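Side-chain contacts in putative aminooxidase (Propionibacterium acnes, PDB 2BA9), which isomerises a polyunsaturated fatty acid, probably linoleic acid, to a conjugated linoleic acid, with a bound flavin-adenine dinucleotide that probably takes part: residues I402-F405 with E410-H413; D129-Y134 with S415-T420; T166-G171 with L182-F187. All coordinates share one frame; numbering follows the deposited sequence.

Contact 1 (I402-F405 with E410-H413). With NA (sodium ion), chain B; FAD (flavin-adenine dinucleotide), chain D.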
loop_
_atom_site.group_PDB
_atom_site.type_symbol
_atom_site.label_atom_id
_atom_site.label_comp_id
_atom_site.label_asym_id
_atom_site.label_seq_id
_atom_site.Cartn_x
_atom_site.Cartn_y
_atom_site.Cartn_z
ATOM N N ILE A 402 6.290 -2.517 -5.271
ATOM C CA ILE A 402 6.400 -2.450 -6.736
ATOM C C ILE A 402 6.074 -3.779 -7.432
ATOM O O ILE A 402 5.486 -3.751 -8.498
ATOM C CB ILE A 402 7.796 -1.929 -7.203
ATOM C CG1 ILE A 402 7.802 -1.565 -8.702
ATOM C CG2 ILE A 402 8.890 -2.974 -6.896
ATOM C CD1 ILE A 402 6.643 -0.727 -9.191
ATOM N N MET A 403 6.393 -4.917 -6.804
ATOM C CA MET A 403 6.223 -6.257 -7.425
ATOM C C MET A 403 4.842 -6.893 -7.228
ATOM O O MET A 403 4.534 -7.943 -7.820
ATOM C CB MET A 403 7.278 -7.249 -6.902
ATOM C CG MET A 403 8.726 -6.851 -7.150
ATOM S SD MET A 403 9.105 -6.289 -8.835
ATOM C CE MET A 403 8.637 -7.739 -9.784
ATOM N N SER A 404 4.031 -6.259 -6.390
ATOM C CA SER A 404 2.716 -6.765 -6.029
ATOM C C SER A 404 1.726 -5.600 -6.047
ATOM O O SER A 404 1.207 -5.233 -7.100
ATOM C CB SER A 404 2.761 -7.459 -4.652
ATOM O OG SER A 404 3.268 -6.600 -3.625
ATOM N N PHE A 405 1.480 -5.011 -4.884
ATOM C CA PHE A 405 0.600 -3.862 -4.782
ATOM C C PHE A 405 0.904 -3.170 -3.474
ATOM O O PHE A 405 1.426 -3.799 -2.550
ATOM C CB PHE A 405 -0.863 -4.303 -4.835
ATOM C CG PHE A 405 -1.824 -3.177 -4.726
ATOM C CD1 PHE A 405 -2.063 -2.351 -5.817
ATOM C CD2 PHE A 405 -2.471 -2.914 -3.524
ATOM C CE1 PHE A 405 -2.948 -1.284 -5.713
ATOM C CE2 PHE A 405 -3.347 -1.844 -3.411
ATOM C CZ PHE A 405 -3.596 -1.038 -4.509
ATOM N N GLU A 410 -0.723 -7.835 0.473
ATOM C CA GLU A 410 -0.199 -8.163 -0.850
ATOM C C GLU A 410 1.304 -8.329 -0.805
ATOM O O GLU A 410 1.834 -9.291 -1.380
ATOM C CB GLU A 410 -0.599 -7.119 -1.897
ATOM C CG GLU A 410 -2.088 -7.136 -2.268
ATOM C CD GLU A 410 -2.537 -8.415 -2.994
ATOM O OE1 GLU A 410 -1.828 -8.886 -3.903
ATOM O OE2 GLU A 410 -3.627 -8.944 -2.665
ATOM N N VAL A 411 1.993 -7.415 -0.120
ATOM C CA VAL A 411 3.446 -7.482 -0.012
ATOM C C VAL A 411 3.918 -8.679 0.827
ATOM O O VAL A 411 4.903 -9.320 0.476
ATOM C CB VAL A 411 4.086 -6.167 0.525
ATOM C CG1 VAL A 411 3.625 -4.947 -0.313
ATOM C CG2 VAL A 411 3.811 -5.979 1.987
ATOM N N CYS A 412 3.222 -8.970 1.924
ATOM C CA CYS A 412 3.585 -10.095 2.780
ATOM C C CYS A 412 3.357 -11.413 2.030
ATOM O O CYS A 412 4.207 -12.297 2.054
ATOM C CB CYS A 412 2.784 -10.080 4.083
ATOM S SG CYS A 412 3.181 -8.700 5.197
ATOM N N HIS A 413 2.205 -11.520 1.367
ATOM C CA HIS A 413 1.866 -12.673 0.500
ATOM C C HIS A 413 2.913 -12.876 -0.616
ATOM O O HIS A 413 3.348 -14.009 -0.905
ATOM C CB HIS A 413 0.457 -12.458 -0.074
ATOM C CG HIS A 413 -0.114 -13.637 -0.803
ATOM N ND1 HIS A 413 -1.317 -13.573 -1.474
ATOM C CD2 HIS A 413 0.358 -14.889 -1.000
ATOM C CE1 HIS A 413 -1.571 -14.740 -2.033
ATOM N NE2 HIS A 413 -0.572 -15.558 -1.757
HETATM NA NA NA B . -5.393 -10.015 -3.742
HETATM P PA FAD D . 6.946 0.014 3.594
HETATM O O1A FAD D . 5.750 -0.195 4.475
HETATM O O2A FAD D . 7.103 1.387 2.974
HETATM O O5B FAD D . 8.268 -0.240 4.462
HETATM C C5B FAD D . 9.507 -0.148 3.800
HETATM C C4B FAD D . 10.637 -0.180 4.807
HETATM O O4B FAD D . 11.868 -0.124 4.114
HETATM C C3B FAD D . 10.570 0.999 5.780
HETATM O O3B FAD D . 10.608 0.529 7.108
HETATM C C2B FAD D . 11.767 1.840 5.404
HETATM O O2B FAD D . 12.263 2.624 6.490
HETATM C C1B FAD D . 12.705 0.782 4.795
HETATM N N9A FAD D . 13.689 1.423 3.904
HETATM C C8A FAD D . 13.438 2.268 2.844
HETATM N N7A FAD D . 14.626 2.657 2.302
HETATM C C5A FAD D . 15.632 2.067 3.006
HETATM C C6A FAD D . 17.038 2.117 2.910
HETATM N N6A FAD D . 17.612 2.548 1.740
HETATM N N1A FAD D . 17.795 1.352 3.790
HETATM C C2A FAD D . 17.197 0.599 4.791
HETATM N N3A FAD D . 15.812 0.563 4.878
HETATM C C4A FAD D . 15.045 1.294 4.022
HETATM N N1 FAD D . -2.385 -1.238 3.455
HETATM C C2 FAD D . -3.448 -2.109 3.583
HETATM O O2 FAD D . -3.276 -3.317 3.420
HETATM N N3 FAD D . -4.708 -1.617 3.867
HETATM C C4 FAD D . -4.899 -0.264 4.051
HETATM O O4 FAD D . -6.040 0.142 4.323
HETATM C C4X FAD D . -3.821 0.619 3.936
HETATM N N5 FAD D . -3.979 1.985 4.092
HETATM C C5X FAD D . -2.897 2.843 4.141
HETATM C C6 FAD D . -3.074 4.192 4.441
HETATM C C7 FAD D . -1.969 5.036 4.525
HETATM C C7M FAD D . -2.197 6.480 4.868
HETATM C C8 FAD D . -0.692 4.532 4.295
HETATM C C8M FAD D . 0.528 5.399 4.369
HETATM C C9 FAD D . -0.526 3.184 3.989
HETATM C C9A FAD D . -1.622 2.326 3.898
HETATM N N10 FAD D . -1.481 0.964 3.570
HETATM C C10 FAD D . -2.556 0.110 3.655
HETATM C "C1'" FAD D . -0.293 0.479 2.809
HETATM C "C2'" FAD D . 0.659 -0.322 3.687
HETATM O "O2'" FAD D . 0.944 0.344 4.913
HETATM C "C3'" FAD D . 1.928 -0.561 2.884
HETATM O "O3'" FAD D . 1.583 -1.097 1.604
HETATM C "C4'" FAD D . 2.877 -1.488 3.627
HETATM O "O4'" FAD D . 3.438 -0.846 4.766
HETATM C "C5'" FAD D . 3.953 -1.953 2.657
HETATM O "O5'" FAD D . 5.007 -2.551 3.358
HETATM P P FAD D . 6.483 -2.624 2.693
HETATM O O1P FAD D . 7.467 -3.256 3.660
HETATM O O2P FAD D . 6.371 -3.382 1.416
HETATM O O3P FAD D . 6.942 -1.106 2.443
HETATM O O HOH W 1 -3.587 -10.575 -5.237
HETATM O O HOH W 2 -7.053 -8.740 -2.696
HETATM O O HOH W 3 -6.883 -10.702 -5.091
#
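Ser404 turns its CB toward the helix that carries Glu410 and Val411, and its hydroxyl lies against hydrocarbon: Ser404 OG is 3.7 Å from Val411 CG1. No hydrogen bond crosses here; the hydroxyl is instead linked, weakly, to the carbonyl of Gly400. Phe405 follows, and it meets the helix with its root. Phe405 CB rests 4.0 Å from Glu410 CG, while, with CG anti to the backbone N (chi1 180°), the ring runs off to join Tyr170, Tyr184 and Phe371. The carbonyl O of Phe405 presses on Val411 CG1 at 3.3 Å, a tight van der Waals contact.

On the helix the two partners work in different directions. A turn about CB-CG (chi2 -66°) folds the Glu410 chain, its methylenes covering Phe405 CB and its carboxylate reaching a sodium ion through OE2 at 2.3 Å; Lys183 O also binds the ion. Glu410 OE1 accepts from Asn131 ND2 and, at 2.8 Å, from a water that is itself a sodium ligand; both oxygens of this buried carboxylate are thus engaged. Val411, part of the flavin pocket, sets CG1 3.6 Å from the FAD phosphate oxygen O2P. Segment 402-405 lies in the loop between strand 396-398, at the edge of the parallel sheet, and helix 408-423, which packs on helices 16-28 and 68-77, while Met403 touches helix 383-389.

Contact 2 (D129-Y134 with S415-T420)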
loop_
_atom_site.group_PDB
_atom_site.type_symbol
_atom_site.label_atom_id
_atom_site.label_comp_id
_atom_site.label_asym_id
_atom_site.label_seq_id
_atom_site.Cartn_x
_atom_site.Cartn_y
_atom_site.Cartn_z
ATOM N N ASP A 129 -6.749 -11.951 -10.244
ATOM C CA ASP A 129 -6.614 -11.714 -8.807
ATOM C C ASP A 129 -5.402 -12.355 -8.156
ATOM O O ASP A 129 -5.192 -12.179 -6.964
ATOM C CB ASP A 129 -7.889 -12.111 -8.060
ATOM C CG ASP A 129 -8.307 -13.551 -8.298
ATOM O OD1 ASP A 129 -7.792 -14.200 -9.229
ATOM O OD2 ASP A 129 -9.183 -14.020 -7.550
ATOM N N ALA A 130 -4.591 -13.068 -8.934
ATOM C CA ALA A 130 -3.346 -13.640 -8.422
ATOM C C ALA A 130 -2.404 -12.536 -7.857
ATOM O O ALA A 130 -2.323 -11.403 -8.379
ATOM C CB ALA A 130 -2.644 -14.461 -9.512
ATOM N N ASN A 131 -1.728 -12.872 -6.766
ATOM C CA ASN A 131 -0.754 -11.982 -6.167
ATOM C C ASN A 131 0.436 -11.833 -7.119
ATOM O O ASN A 131 0.832 -12.788 -7.789
ATOM C CB ASN A 131 -0.330 -12.531 -4.797
ATOM C CG ASN A 131 0.767 -11.723 -4.151
ATOM O OD1 ASN A 131 1.931 -12.082 -4.254
ATOM N ND2 ASN A 131 0.404 -10.622 -3.484
ATOM N N GLY A 132 0.975 -10.625 -7.208
ATOM C CA GLY A 132 2.093 -10.349 -8.112
ATOM C C GLY A 132 1.639 -10.295 -9.561
ATOM O O GLY A 132 0.443 -10.429 -9.842
ATOM N N HIS A 133 2.592 -10.084 -10.467
ATOM C CA HIS A 133 2.302 -9.885 -11.891
ATOM C C HIS A 133 3.083 -10.841 -12.809
ATOM O O HIS A 133 3.022 -10.716 -14.042
ATOM C CB HIS A 133 2.585 -8.418 -12.285
ATOM C CG HIS A 133 1.863 -7.409 -11.438
ATOM N ND1 HIS A 133 0.829 -6.632 -11.916
ATOM C CD2 HIS A 133 2.037 -7.043 -10.148
ATOM C CE1 HIS A 133 0.394 -5.836 -10.958
ATOM N NE2 HIS A 133 1.104 -6.071 -9.869
ATOM N N TYR A 134 3.784 -11.806 -12.207
ATOM C CA TYR A 134 4.627 -12.775 -12.927
ATOM C C TYR A 134 3.784 -13.733 -13.776
ATOM O O TYR A 134 4.265 -14.274 -14.783
ATOM C CB TYR A 134 5.567 -13.547 -11.959
ATOM C CG TYR A 134 4.915 -14.098 -10.701
ATOM C CD1 TYR A 134 4.299 -15.323 -10.723
ATOM C CD2 TYR A 134 4.910 -13.378 -9.497
ATOM C CE1 TYR A 134 3.693 -15.842 -9.608
ATOM C CE2 TYR A 134 4.297 -13.892 -8.353
ATOM C CZ TYR A 134 3.689 -15.130 -8.426
ATOM O OH TYR A 134 3.061 -15.701 -7.355
ATOM N N SER A 415 6.083 -11.805 -0.395
ATOM C CA SER A 415 7.295 -12.272 0.313
ATOM C C SER A 415 7.256 -13.795 0.617
ATOM O O SER A 415 8.203 -14.530 0.309
ATOM C CB SER A 415 7.540 -11.455 1.593
ATOM O OG SER A 415 8.260 -10.247 1.316
ATOM N N LYS A 416 6.149 -14.251 1.198
ATOM C CA LYS A 416 5.865 -15.693 1.401
ATOM C C LYS A 416 6.135 -16.513 0.138
ATOM O O LYS A 416 6.859 -17.519 0.166
ATOM C CB LYS A 416 4.393 -15.866 1.820
ATOM C CG LYS A 416 3.890 -17.293 2.044
ATOM C CD LYS A 416 2.377 -17.280 2.251
ATOM C CE LYS A 416 1.827 -18.604 2.760
ATOM N NZ LYS A 416 1.823 -19.636 1.709
ATOM N N ASP A 417 5.531 -16.093 -0.967
ATOM C CA ASP A 417 5.629 -16.830 -2.227
ATOM C C ASP A 417 7.044 -16.763 -2.818
ATOM O O ASP A 417 7.473 -17.698 -3.466
ATOM C CB ASP A 417 4.619 -16.296 -3.251
ATOM C CG ASP A 417 3.187 -16.742 -2.971
ATOM O OD1 ASP A 417 2.969 -17.716 -2.214
ATOM O OD2 ASP A 417 2.264 -16.122 -3.532
ATOM N N LEU A 418 7.765 -15.663 -2.580
ATOM C CA LEU A 418 9.149 -15.531 -3.055
ATOM C C LEU A 418 10.024 -16.678 -2.550
ATOM O O LEU A 418 10.876 -17.182 -3.276
ATOM C CB LEU A 418 9.763 -14.196 -2.631
ATOM C CG LEU A 418 11.088 -13.812 -3.309
ATOM C CD1 LEU A 418 10.851 -13.217 -4.707
ATOM C CD2 LEU A 418 11.869 -12.834 -2.422
ATOM N N VAL A 419 9.807 -17.060 -1.297
ATOM C CA VAL A 419 10.562 -18.135 -0.667
ATOM C C VAL A 419 10.200 -19.448 -1.346
ATOM O O VAL A 419 11.073 -20.257 -1.660
ATOM C CB VAL A 419 10.250 -18.248 0.840
ATOM C CG1 VAL A 419 11.025 -19.413 1.455
ATOM C CG2 VAL A 419 10.553 -16.930 1.572
ATOM N N THR A 420 8.905 -19.639 -1.586
ATOM C CA THR A 420 8.414 -20.791 -2.340
ATOM C C THR A 420 8.957 -20.811 -3.762
ATOM O O THR A 420 9.398 -21.844 -4.238
ATOM C CB THR A 420 6.874 -20.818 -2.426
ATOM O OG1 THR A 420 6.311 -20.648 -1.118
ATOM C CG2 THR A 420 6.404 -22.142 -3.019
HETATM O O HOH W 4 3.340 -14.315 -5.203
#
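Asp417 and Tyr134 come together through one water molecule, which Asn131 also holds. The Asp417 side chain leaves its helix with CB directed toward the loop, and CG stands anti to the carbonyl carbon (chi1 -76°), which carries the carboxylate out to the loop. Beyond CG, Asp417 OD2 is the branch that reaches across, taking a hydrogen bond from the water at 2.7 Å. Asp417 OD2 stays 3.9 Å from Tyr134 OH and 4.1 Å from Asn131 OD1, too far for direct bonding. The same water donates to Asn131 OD1 at 2.8 Å and accepts from Tyr134 OH at 2.6 Å. The water thus donates two hydrogen bonds to side-chain oxygens and accepts one from the phenol, a compact example of a bridging solvent molecule joining loop to helix. What it joins is the segment between helices 106-122 and 145-151 and the closing helix 408-423, far apart in sequence. The water lies in the plane of the Tyr134 ring, at its edge, whereas the carboxylate of Asp417 is turned 84° to that ring. Asn131 uses its other branch elsewhere, ND2 donating to Glu410, while the ring of Tyr134 also takes a cation-pi contact from Arg421.

Contact 3 (T166-G171 with L182-F187). With NA (sodium ion), chain B; FAD (flavin-adenine dinucleotide), chain D.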
loop_
_atom_site.group_PDB
_atom_site.type_symbol
_atom_site.label_atom_id
_atom_site.label_comp_id
_atom_site.label_asym_id
_atom_site.label_seq_id
_atom_site.Cartn_x
_atom_site.Cartn_y
_atom_site.Cartn_z
ATOM N N THR A 166 -8.935 5.444 -4.715
ATOM C CA THR A 166 -8.374 6.778 -4.894
ATOM C C THR A 166 -8.218 7.529 -3.564
ATOM O O THR A 166 -7.178 8.132 -3.304
ATOM C CB THR A 166 -9.217 7.598 -5.885
ATOM O OG1 THR A 166 -9.223 6.933 -7.159
ATOM C CG2 THR A 166 -8.665 9.012 -6.052
ATOM N N ALA A 167 -9.251 7.483 -2.735
ATOM C CA ALA A 167 -9.227 8.076 -1.389
ATOM C C ALA A 167 -8.121 7.484 -0.506
ATOM O O ALA A 167 -7.529 8.195 0.319
ATOM C CB ALA A 167 -10.591 7.896 -0.718
ATOM N N PHE A 168 -7.860 6.186 -0.688
ATOM C CA PHE A 168 -6.778 5.460 0.018
ATOM C C PHE A 168 -5.419 5.722 -0.636
ATOM O O PHE A 168 -4.428 5.073 -0.306
ATOM C CB PHE A 168 -7.036 3.941 0.055
ATOM C CG PHE A 168 -8.042 3.499 1.095
ATOM C CD1 PHE A 168 -9.311 4.040 1.128
ATOM C CD2 PHE A 168 -7.721 2.499 2.002
ATOM C CE1 PHE A 168 -10.244 3.625 2.071
ATOM C CE2 PHE A 168 -8.646 2.054 2.934
ATOM C CZ PHE A 168 -9.923 2.620 2.966
ATOM N N GLY A 169 -5.381 6.666 -1.570
ATOM C CA GLY A 169 -4.139 7.257 -2.010
ATOM C C GLY A 169 -3.493 6.558 -3.172
ATOM O O GLY A 169 -2.377 6.894 -3.564
ATOM N N TYR A 170 -4.224 5.622 -3.752
ATOM C CA TYR A 170 -3.706 4.800 -4.832
ATOM C C TYR A 170 -3.794 5.469 -6.199
ATOM O O TYR A 170 -3.319 4.920 -7.186
ATOM C CB TYR A 170 -4.430 3.454 -4.840
ATOM C CG TYR A 170 -4.173 2.628 -3.596
ATOM C CD1 TYR A 170 -2.872 2.209 -3.281
ATOM C CD2 TYR A 170 -5.212 2.252 -2.744
ATOM C CE1 TYR A 170 -2.608 1.445 -2.149
ATOM C CE2 TYR A 170 -4.965 1.470 -1.594
ATOM C CZ TYR A 170 -3.648 1.077 -1.303
ATOM O OH TYR A 170 -3.359 0.310 -0.186
ATOM N N GLY A 171 -4.384 6.650 -6.275
ATOM C CA GLY A 171 -4.391 7.389 -7.529
ATOM C C GLY A 171 -5.678 7.224 -8.290
ATOM O O GLY A 171 -6.674 6.788 -7.736
ATOM N N LEU A 182 -7.579 -4.415 -9.397
ATOM C CA LEU A 182 -8.313 -5.663 -9.246
ATOM C C LEU A 182 -7.552 -6.758 -8.471
ATOM O O LEU A 182 -8.161 -7.738 -8.020
ATOM C CB LEU A 182 -8.795 -6.141 -10.619
ATOM C CG LEU A 182 -9.878 -5.214 -11.210
ATOM C CD1 LEU A 182 -10.089 -5.435 -12.705
ATOM C CD2 LEU A 182 -11.198 -5.396 -10.441
ATOM N N LYS A 183 -6.243 -6.575 -8.294
ATOM C CA LYS A 183 -5.437 -7.413 -7.393
ATOM C C LYS A 183 -5.637 -7.022 -5.926
ATOM O O LYS A 183 -5.594 -7.884 -5.048
ATOM C CB LYS A 183 -3.944 -7.383 -7.778
ATOM C CG LYS A 183 -3.649 -8.213 -9.028
ATOM C CD LYS A 183 -2.179 -8.223 -9.437
ATOM C CE LYS A 183 -2.010 -8.884 -10.791
ATOM N NZ LYS A 183 -2.530 -10.300 -10.840
ATOM N N TYR A 184 -5.851 -5.735 -5.665
ATOM C CA TYR A 184 -6.289 -5.242 -4.354
ATOM C C TYR A 184 -7.799 -5.417 -4.194
ATOM O O TYR A 184 -8.269 -6.279 -3.424
ATOM C CB TYR A 184 -5.861 -3.772 -4.188
ATOM C CG TYR A 184 -6.600 -2.939 -3.152
ATOM C CD1 TYR A 184 -7.095 -3.504 -1.976
ATOM C CD2 TYR A 184 -6.774 -1.569 -3.343
ATOM C CE1 TYR A 184 -7.770 -2.746 -1.059
ATOM C CE2 TYR A 184 -7.432 -0.794 -2.415
ATOM C CZ TYR A 184 -7.926 -1.382 -1.269
ATOM O OH TYR A 184 -8.593 -0.634 -0.327
ATOM N N LEU A 185 -8.566 -4.628 -4.931
ATOM C CA LEU A 185 -10.022 -4.741 -4.891
ATOM C C LEU A 185 -10.491 -5.792 -5.878
ATOM O O LEU A 185 -11.119 -5.491 -6.893
ATOM C CB LEU A 185 -10.691 -3.394 -5.151
ATOM C CG LEU A 185 -10.550 -2.348 -4.037
ATOM C CD1 LEU A 185 -10.929 -0.978 -4.564
ATOM C CD2 LEU A 185 -11.401 -2.691 -2.825
ATOM N N ASP A 186 -10.175 -7.045 -5.580
ATOM C CA ASP A 186 -10.772 -8.143 -6.314
ATOM C C ASP A 186 -12.225 -8.215 -5.874
ATOM O O ASP A 186 -12.631 -7.518 -4.924
ATOM C CB ASP A 186 -10.018 -9.472 -6.137
ATOM C CG ASP A 186 -9.929 -9.947 -4.696
ATOM O OD1 ASP A 186 -10.395 -9.272 -3.760
ATOM O OD2 ASP A 186 -9.338 -11.032 -4.503
ATOM N N PHE A 187 -13.037 -8.982 -6.577
ATOM C CA PHE A 187 -14.473 -8.871 -6.341
ATOM C C PHE A 187 -14.833 -9.146 -4.869
ATOM O O PHE A 187 -15.675 -8.471 -4.299
ATOM C CB PHE A 187 -15.271 -9.767 -7.280
ATOM C CG PHE A 187 -16.732 -9.443 -7.305
ATOM C CD1 PHE A 187 -17.217 -8.437 -8.131
ATOM C CD2 PHE A 187 -17.614 -10.118 -6.477
ATOM C CE1 PHE A 187 -18.567 -8.121 -8.141
ATOM C CE2 PHE A 187 -18.958 -9.821 -6.489
ATOM C CZ PHE A 187 -19.437 -8.810 -7.312
HETATM NA NA NA B . -5.393 -10.015 -3.742
HETATM P PA FAD D . 6.946 0.014 3.594
HETATM O O1A FAD D . 5.750 -0.195 4.475
HETATM O O2A FAD D . 7.103 1.387 2.974
HETATM O O5B FAD D . 8.268 -0.240 4.462
HETATM C C5B FAD D . 9.507 -0.148 3.800
HETATM C C4B FAD D . 10.637 -0.180 4.807
HETATM O O4B FAD D . 11.868 -0.124 4.114
HETATM C C3B FAD D . 10.570 0.999 5.780
HETATM O O3B FAD D . 10.608 0.529 7.108
HETATM C C2B FAD D . 11.767 1.840 5.404
HETATM O O2B FAD D . 12.263 2.624 6.490
HETATM C C1B FAD D . 12.705 0.782 4.795
HETATM N N9A FAD D . 13.689 1.423 3.904
HETATM C C8A FAD D . 13.438 2.268 2.844
HETATM N N7A FAD D . 14.626 2.657 2.302
HETATM C C5A FAD D . 15.632 2.067 3.006
HETATM C C6A FAD D . 17.038 2.117 2.910
HETATM N N6A FAD D . 17.612 2.548 1.740
HETATM N N1A FAD D . 17.795 1.352 3.790
HETATM C C2A FAD D . 17.197 0.599 4.791
HETATM N N3A FAD D . 15.812 0.563 4.878
HETATM C C4A FAD D . 15.045 1.294 4.022
HETATM N N1 FAD D . -2.385 -1.238 3.455
HETATM C C2 FAD D . -3.448 -2.109 3.583
HETATM O O2 FAD D . -3.276 -3.317 3.420
HETATM N N3 FAD D . -4.708 -1.617 3.867
HETATM C C4 FAD D . -4.899 -0.264 4.051
HETATM O O4 FAD D . -6.040 0.142 4.323
HETATM C C4X FAD D . -3.821 0.619 3.936
HETATM N N5 FAD D . -3.979 1.985 4.092
HETATM C C5X FAD D . -2.897 2.843 4.141
HETATM C C6 FAD D . -3.074 4.192 4.441
HETATM C C7 FAD D . -1.969 5.036 4.525
HETATM C C7M FAD D . -2.197 6.480 4.868
HETATM C C8 FAD D . -0.692 4.532 4.295
HETATM C C8M FAD D . 0.528 5.399 4.369
HETATM C C9 FAD D . -0.526 3.184 3.989
HETATM C C9A FAD D . -1.622 2.326 3.898
HETATM N N10 FAD D . -1.481 0.964 3.570
HETATM C C10 FAD D . -2.556 0.110 3.655
HETATM C "C1'" FAD D . -0.293 0.479 2.809
HETATM C "C2'" FAD D . 0.659 -0.322 3.687
HETATM O "O2'" FAD D . 0.944 0.344 4.913
HETATM C "C3'" FAD D . 1.928 -0.561 2.884
HETATM O "O3'" FAD D . 1.583 -1.097 1.604
HETATM C "C4'" FAD D . 2.877 -1.488 3.627
HETATM O "O4'" FAD D . 3.438 -0.846 4.766
HETATM C "C5'" FAD D . 3.953 -1.953 2.657
HETATM O "O5'" FAD D . 5.007 -2.551 3.358
HETATM P P FAD D . 6.483 -2.624 2.693
HETATM O O1P FAD D . 7.467 -3.256 3.660
HETATM O O2P FAD D . 6.371 -3.382 1.416
HETATM O O3P FAD D . 6.942 -1.106 2.443
HETATM O O HOH W 2 -7.053 -8.740 -2.696
HETATM O O HOH W 3 -6.883 -10.702 -5.091
HETATM O O HOH W 1 -3.587 -10.575 -5.237
#
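Tyr170 and Tyr184 meet in an oblique pairing, Tyr170 CE2 to Tyr184 CE2 at 3.4 Å, with centroids 5.2 Å apart and planes inclined at 59°. The two rings reach each other with different first torsions: Tyr184 swings CG anti to its backbone N (chi1 160°), which sends the ring toward helix 166-170, while Tyr170 keeps CG beside its own N (chi1 -64°) and its side chain crosses that of Tyr184 at about a right angle. Each phenol is bonded outside the pair, the Tyr170 hydroxyl to the carbonyl of Gly406 and that of Tyr184 to the carbonyl of Pro164, which should limit how far either ring can shift. One face of the Tyr184 ring is covered over its centre by Leu185 CG.

The Phe168 side chain, its CG opposite the carbonyl carbon and beside N, crosses that of Tyr184 at about a right angle. Tyr184 OH lies over one face of the phenyl ring, 4.0 Å from Phe168 CD2. Phe168 CE2 is 3.5 Å from FAD O4, which lies in the ring plane at the edge. Phe168 and Tyr170 both belong to the FAD pocket of this amine-oxidase-like fold and form part of the wall beside the isoalloxazine; Tyr170 OH approaches FAD C10 at 3.9 Å. Phe168 O also lies over a face of the Tyr170 ring, offset toward its rim, and accepts from Tyr370.

Thr166 OG1 donates to Gly171 O at 2.6 Å, tying the short helical turn to its exit. Beyond Tyr184 the chain makes an inverse gamma turn centred on Leu185, and Asp186 then caps the next helix. Lys183 O binds the sodium ion at 2.5 Å, and Tyr184 O and Asp186 OD2 each accept from one of its waters.

Overall arrangement
Contacts 1 and 3 are buried and lie near the middle of the chain, whereas contact 2 is partly exposed and farther out. Contacts 1 and 2 share helix 408-423, the first using its beginning and the second a later part. The sodium ion joins contacts 1 and 3, which also both touch the cofactor, at the phosphate in one case and the flavin in the other. Contact 2 reaches its neighbours by direct polar links, from His133 NE2 to Ser404 O and from Ala130 O to Lys183 NZ. The chemistry shifts accordingly: hydrocarbon packing beside a metal-bound carboxylate in contact 1, aromatic rings in contact 3, and a water-mediated meeting in contact 2.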